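Local coordinates for protein phage related exonuclease (Haemophilus somnus 129PT, PDB 3K93) that is probably a phage-type DNA exonuclease of the PD-(D/E)XK nuclease superfamily, cutting nucleic acid with the aid of a bound metal ion, at residues A[65-70]-A[161-166]; A[112-117]-A[156-161]. All coordinates share one frame; numbering follows the deposited sequence. Where two conformers were deposited one is given.

Contact 1: A[65-70]-A[161-166]; sequences NELEEQ and PTPLNL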
loop_
_atom_site.group_PDB
_atom_site.type_symbol
_atom_site.label_atom_id
_atom_site.label_comp_id
_atom_site.label_asym_id
_atom_site.label_seq_id
_atom_site.Cartn_x
_atom_site.Cartn_y
_atom_site.Cartn_z
ATOM N N ASN A 65 11.711 17.975 14.767
ATOM C CA ASN A 65 11.668 19.371 15.168
ATOM C C ASN A 65 12.056 19.536 16.616
ATOM O O ASN A 65 12.859 20.377 16.918
ATOM C CB ASN A 65 10.291 19.979 14.928
ATOM C CG ASN A 65 9.993 20.185 13.446
ATOM O OD1 ASN A 65 10.914 20.409 12.632
ATOM N ND2 ASN A 65 8.684 20.137 13.085
ATOM N N GLU A 66 11.499 18.709 17.492
ATOM C CA GLU A 66 11.822 18.774 18.910
ATOM C C GLU A 66 13.254 18.446 19.230
ATOM O O GLU A 66 13.814 19.037 20.146
ATOM C CB GLU A 66 10.882 17.915 19.746
ATOM C CG GLU A 66 9.451 18.456 19.677
ATOM C CD GLU A 66 8.447 17.769 20.610
ATOM O OE1 GLU A 66 8.857 16.954 21.488
ATOM O OE2 GLU A 66 7.228 18.082 20.449
ATOM N N LEU A 67 13.875 17.561 18.471
ATOM C CA LEU A 67 15.205 17.063 18.844
ATOM C C LEU A 67 16.284 17.684 17.952
ATOM O O LEU A 67 17.449 17.261 17.961
ATOM C CB LEU A 67 15.254 15.547 18.793
ATOM C CG LEU A 67 14.314 14.825 19.768
ATOM C CD1 LEU A 67 14.442 13.334 19.547
ATOM C CD2 LEU A 67 14.600 15.183 21.236
ATOM N N GLU A 68 15.903 18.719 17.223
ATOM C CA GLU A 68 16.775 19.322 16.216
ATOM C C GLU A 68 18.069 19.797 16.807
ATOM O O GLU A 68 19.130 19.539 16.239
ATOM C CB GLU A 68 16.083 20.502 15.565
ATOM C CG GLU A 68 16.800 21.058 14.358
ATOM C CD GLU A 68 16.010 22.208 13.783
ATOM O OE1 GLU A 68 15.963 23.291 14.449
ATOM O OE2 GLU A 68 15.412 22.008 12.697
ATOM N N GLU A 69 17.968 20.464 17.956
ATOM C CA GLU A 69 19.144 20.989 18.659
ATOM C C GLU A 69 20.068 19.858 19.118
ATOM O O GLU A 69 21.255 19.887 18.821
ATOM C CB GLU A 69 18.788 21.971 19.812
ATOM C CG GLU A 69 17.278 22.213 20.095
ATOM N N GLN A 70 19.520 18.871 19.823
ATOM C CA GLN A 70 20.261 17.667 20.205
ATOM C C GLN A 70 20.927 16.967 19.030
ATOM O O GLN A 70 22.049 16.492 19.162
ATOM C CB GLN A 70 19.345 16.649 20.841
ATOM C CG GLN A 70 18.785 17.045 22.173
ATOM C CD GLN A 70 18.073 15.899 22.838
ATOM O OE1 GLN A 70 18.578 14.757 22.852
ATOM N NE2 GLN A 70 16.890 16.185 23.422
ATOM N N PRO A 161 15.702 8.605 21.879
ATOM C CA PRO A 161 14.388 8.217 22.403
ATOM C C PRO A 161 13.309 9.173 21.966
ATOM O O PRO A 161 13.572 10.373 21.834
ATOM C CB PRO A 161 14.556 8.313 23.923
ATOM C CG PRO A 161 15.960 8.454 24.174
ATOM C CD PRO A 161 16.654 8.916 22.949
ATOM N N THR A 162 12.096 8.662 21.746
ATOM C CA THR A 162 10.991 9.491 21.333
ATOM C C THR A 162 10.507 10.292 22.538
ATOM O O THR A 162 10.272 9.721 23.576
ATOM C CB THR A 162 9.857 8.618 20.729
ATOM O OG1 THR A 162 10.355 7.972 19.551
ATOM C CG2 THR A 162 8.627 9.450 20.340
ATOM N N PRO A 163 10.383 11.624 22.408
ATOM C CA PRO A 163 9.857 12.451 23.514
ATOM C C PRO A 163 8.465 11.988 23.921
ATOM O O PRO A 163 7.651 11.677 23.052
ATOM C CB PRO A 163 9.768 13.856 22.907
ATOM C CG PRO A 163 10.574 13.841 21.671
ATOM C CD PRO A 163 10.783 12.431 21.245
ATOM N N LEU A 164 8.204 11.937 25.216
ATOM C CA LEU A 164 6.938 11.423 25.749
ATOM C C LEU A 164 5.700 12.022 25.121
ATOM O O LEU A 164 4.751 11.317 24.841
ATOM C CB LEU A 164 6.863 11.617 27.253
ATOM C CG LEU A 164 7.495 10.506 28.085
ATOM C CD1 LEU A 164 7.713 10.953 29.559
ATOM C CD2 LEU A 164 6.630 9.217 28.011
ATOM N N ASN A 165 5.734 13.315 24.843
ATOM C CA ASN A 165 4.573 13.983 24.323
ATOM C C ASN A 165 4.179 13.492 22.906
ATOM O O ASN A 165 3.124 13.833 22.421
ATOM C CB ASN A 165 4.776 15.517 24.364
ATOM C CG ASN A 165 5.590 16.030 23.192
ATOM O OD1 ASN A 165 5.024 16.470 22.201
ATOM N ND2 ASN A 165 6.919 15.943 23.277
ATOM N N LEU A 166 5.029 12.705 22.249
ATOM C CA LEU A 166 4.737 12.233 20.922
ATOM C C LEU A 166 4.345 10.762 20.894
ATOM O O LEU A 166 4.102 10.231 19.832
ATOM C CB LEU A 166 5.940 12.473 20.028
ATOM C CG LEU A 166 6.326 13.934 19.834
ATOM C CD1 LEU A 166 7.531 14.048 18.911
ATOM C CD2 LEU A 166 5.109 14.732 19.274
#

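Contact 2: A[112-117]-A[156-161]; sequences TKCSWD and DFVLFP. With NA (sodium ion), chain B.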
loop_
_atom_site.group_PDB
_atom_site.type_symbol
_atom_site.label_atom_id
_atom_site.label_comp_id
_atom_site.label_asym_id
_atom_site.label_seq_id
_atom_site.Cartn_x
_atom_site.Cartn_y
_atom_site.Cartn_z
ATOM N N THR A 112 20.702 16.362 9.555
ATOM C CA THR A 112 20.324 15.421 10.576
ATOM C C THR A 112 18.932 14.831 10.257
ATOM O O THR A 112 17.995 15.570 9.938
ATOM C CB THR A 112 20.265 16.104 11.949
ATOM O OG1 THR A 112 19.329 17.189 11.901
ATOM C CG2 THR A 112 21.635 16.607 12.391
ATOM N N LYS A 113 18.804 13.514 10.342
ATOM C CA LYS A 113 17.538 12.830 10.168
ATOM C C LYS A 113 17.270 12.041 11.459
ATOM O O LYS A 113 17.971 11.074 11.754
ATOM C CB LYS A 113 17.623 11.868 8.978
ATOM C CG LYS A 113 18.155 12.535 7.673
ATOM C CD LYS A 113 17.159 13.509 7.097
ATOM C CE LYS A 113 17.643 14.009 5.744
ATOM N NZ LYS A 113 16.814 15.110 5.235
ATOM N N CYS A 114 16.247 12.472 12.208
ATOM C CA CYS A 114 15.915 11.887 13.511
ATOM C C CYS A 114 14.959 10.740 13.324
ATOM O O CYS A 114 13.779 10.950 13.199
ATOM C CB CYS A 114 15.269 12.952 14.420
ATOM S SG CYS A 114 16.473 14.169 14.968
ATOM N N SER A 115 15.475 9.520 13.314
ATOM C CA SER A 115 14.641 8.334 13.130
ATOM C C SER A 115 13.556 8.190 14.213
ATOM O O SER A 115 13.771 8.548 15.385
ATOM C CB SER A 115 15.513 7.089 13.130
ATOM O OG SER A 115 16.609 7.238 12.234
ATOM N N TRP A 116 12.405 7.672 13.817
ATOM C CA TRP A 116 11.337 7.417 14.772
ATOM C C TRP A 116 11.666 6.316 15.799
ATOM O O TRP A 116 11.542 6.521 17.025
ATOM C CB TRP A 116 10.038 7.065 14.035
ATOM C CG TRP A 116 8.910 6.785 14.942
ATOM C CD1 TRP A 116 8.337 5.567 15.178
ATOM C CD2 TRP A 116 8.217 7.729 15.782
ATOM N NE1 TRP A 116 7.332 5.695 16.104
ATOM C CE2 TRP A 116 7.234 7.007 16.493
ATOM C CE3 TRP A 116 8.324 9.112 15.988
ATOM C CZ2 TRP A 116 6.344 7.624 17.401
ATOM C CZ3 TRP A 116 7.437 9.746 16.899
ATOM C CH2 TRP A 116 6.473 8.994 17.600
ATOM N N ASP A 117 12.075 5.155 15.304
ATOM C CA ASP A 117 12.318 4.018 16.163
ATOM C C ASP A 117 13.419 3.115 15.619
ATOM O O ASP A 117 13.960 3.366 14.541
ATOM C CB ASP A 117 10.975 3.271 16.504
ATOM C CG ASP A 117 10.399 2.474 15.377
ATOM O OD1 ASP A 117 11.033 2.344 14.289
ATOM O OD2 ASP A 117 9.289 1.909 15.623
ATOM N N ASP A 156 23.448 12.598 8.573
ATOM C CA ASP A 156 23.541 11.948 9.889
ATOM C C ASP A 156 22.154 11.414 10.296
ATOM O O ASP A 156 21.288 12.177 10.742
ATOM C CB ASP A 156 23.989 12.976 10.935
ATOM C CG ASP A 156 25.500 13.261 10.909
ATOM O OD1 ASP A 156 26.283 12.623 10.152
ATOM O OD2 ASP A 156 25.904 14.125 11.707
ATOM N N PHE A 157 21.935 10.117 10.111
ATOM C CA PHE A 157 20.768 9.429 10.642
ATOM C C PHE A 157 21.056 9.215 12.128
ATOM O O PHE A 157 22.053 8.587 12.466
ATOM C CB PHE A 157 20.590 8.078 9.972
ATOM C CG PHE A 157 20.190 8.172 8.548
ATOM C CD1 PHE A 157 18.875 8.411 8.208
ATOM C CD2 PHE A 157 21.109 8.009 7.542
ATOM C CE1 PHE A 157 18.498 8.499 6.888
ATOM C CE2 PHE A 157 20.726 8.090 6.216
ATOM C CZ PHE A 157 19.438 8.347 5.892
ATOM N N VAL A 158 20.162 9.739 12.984
ATOM C CA VAL A 158 20.335 9.719 14.427
ATOM C C VAL A 158 19.074 9.219 15.133
ATOM O O VAL A 158 17.946 9.663 14.826
ATOM C CB VAL A 158 20.738 11.104 14.951
ATOM C CG1 VAL A 158 22.148 11.441 14.493
ATOM C CG2 VAL A 158 19.763 12.163 14.488
ATOM N N LEU A 159 19.254 8.270 16.052
ATOM C CA LEU A 159 18.162 7.694 16.847
ATOM C C LEU A 159 18.284 8.156 18.281
ATOM O O LEU A 159 19.250 7.792 18.988
ATOM C CB LEU A 159 18.200 6.149 16.820
ATOM C CG LEU A 159 17.081 5.485 17.622
ATOM C CD1 LEU A 159 15.681 5.882 17.088
ATOM C CD2 LEU A 159 17.244 3.925 17.701
ATOM N N PHE A 160 17.317 8.966 18.707
ATOM C CA PHE A 160 17.171 9.329 20.088
ATOM C C PHE A 160 15.874 8.703 20.571
ATOM O O PHE A 160 14.999 8.386 19.759
ATOM C CB PHE A 160 17.019 10.863 20.232
ATOM C CG PHE A 160 18.223 11.656 19.783
ATOM C CD1 PHE A 160 19.380 11.670 20.542
ATOM C CD2 PHE A 160 18.184 12.413 18.627
ATOM C CE1 PHE A 160 20.487 12.390 20.150
ATOM C CE2 PHE A 160 19.321 13.167 18.231
ATOM C CZ PHE A 160 20.465 13.144 19.002
ATOM N N PRO A 161 15.702 8.605 21.879
ATOM C CA PRO A 161 14.388 8.217 22.403
ATOM C C PRO A 161 13.309 9.173 21.966
ATOM O O PRO A 161 13.572 10.373 21.834
ATOM C CB PRO A 161 14.556 8.313 23.923
ATOM C CG PRO A 161 15.960 8.454 24.174
ATOM C CD PRO A 161 16.654 8.916 22.949
HETATM NA NA NA B . 17.195 17.401 8.596
HETATM O O HOH W 1 15.837 10.117 16.427
HETATM O O HOH W 2 16.493 18.537 6.328
HETATM O O HOH W 3 16.447 18.910 10.640
HETATM O O HOH W 4 15.182 16.280 8.302
#

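Contact 1: A[65-70]-A[161-166]
Asn-165 ND2 gives a hydrogen bond of 2.8 Å to Glu-66 OE1, nearly straight with an N-H...O angle of 164°. The two side chains meet tip to tip. The carboxylate and amide planes are only 18° apart, and the donor comes to the syn lone pair of OE1. This flat pairing also sets two acceptors close, Glu-66 OE2 lying 3.2 Å from Asn-165 OD1, so a single bond joins the groups. Asn-165 reaches the acid with CG lodged between its own backbone N and carbonyl carbon (chi1 81°). It stands in a short 3-10 turn, in which Leu-166 N bonds Pro-163 O at 2.9 Å, and this turn lies against the junction of helices 59-66 and 68-79. Glu-66 belongs to the last turn of the first helix, its extended chain long enough to span the gap, while Leu-67 occupies the N-cap position of the second. As an apolar residue, Leu-67 is used there for packing: its CD1 meets Pro-163 CD at 4.1 Å and lies 3.8 Å from Pro-161 O. Pro-163 CB also touches Glu-66 OE1 at 3.5 Å. Leu-166 packs on Gln-62 and Lys-63 of helix 59-66.

Contact 2: A[112-117]-A[156-161]
Two neighbouring parallel strands, 108-114 and 152-158, pair here in the four-stranded mixed sheet that carries the sodium site. Lys-113 straddles Phe-157: its N bonds Asp-156 O at 2.8 Å, and its O accepts from Val-158 N at 2.8 Å. The ladder continues with Ser-115 N to Val-158 O at 2.9 Å, more bent (141°). Beyond this the chains part, and a water stands in for the next rung, donating to Ser-115 O and Val-158 O and accepting from Phe-160 N. On one face, Cys-114 SG packs against Val-158 CG2 at 3.9 Å and looks onto the edge of the Phe-160 ring; the small cysteine and branched valine suit their place under helix 68-79. On the other face, Lys-113 CB lies 3.8 Å from Phe-157 CD1, and CB and CG cross the CD1-CE1 side of the ring obliquely. A turn about CB-CG (chi2 -70°) sets CD, beyond which the chain runs extended. NZ stands 4.1 Å from the sodium ion, not as a ligand, and hydrogen-bonds Gln-140 OE1. The ion itself is held by Thr-112 O at 2.4 Å, three waters, Asp-100 and Asp-111; a backbone ligand leaves the threonine side chain to the packed face. Asp-111, Thr-112 and Lys-113 match the (D/E)XK signature of PD-(D/E)XK nucleases.

In the fold
The centres of the two contacts are about 10 Å apart, on the same side of the chain's centre. Along the chain, 65-70 comes first, then 112-117, 156-161 and 161-166, so contact 2 lies within the span that contact 1 closes, and Pro-161 belongs to both. Strand 152-158 pairs in the sheet and then runs on into the loop that meets the helix junction. The contacts also touch: Leu-67 CD1 packs on Phe-160 CB at 3.6 Å. Lys-63 NZ of helix 59-66 hydrogen-bonds the carbonyl oxygens of Ser-115, Trp-116 and Phe-160 and Thr-162 OG1, sharing its N-H groups among them. Contact 2 supplies Thr-112 to the sodium site; contact 1 lies at the surface, Leu-67 about 11 Å from the ion.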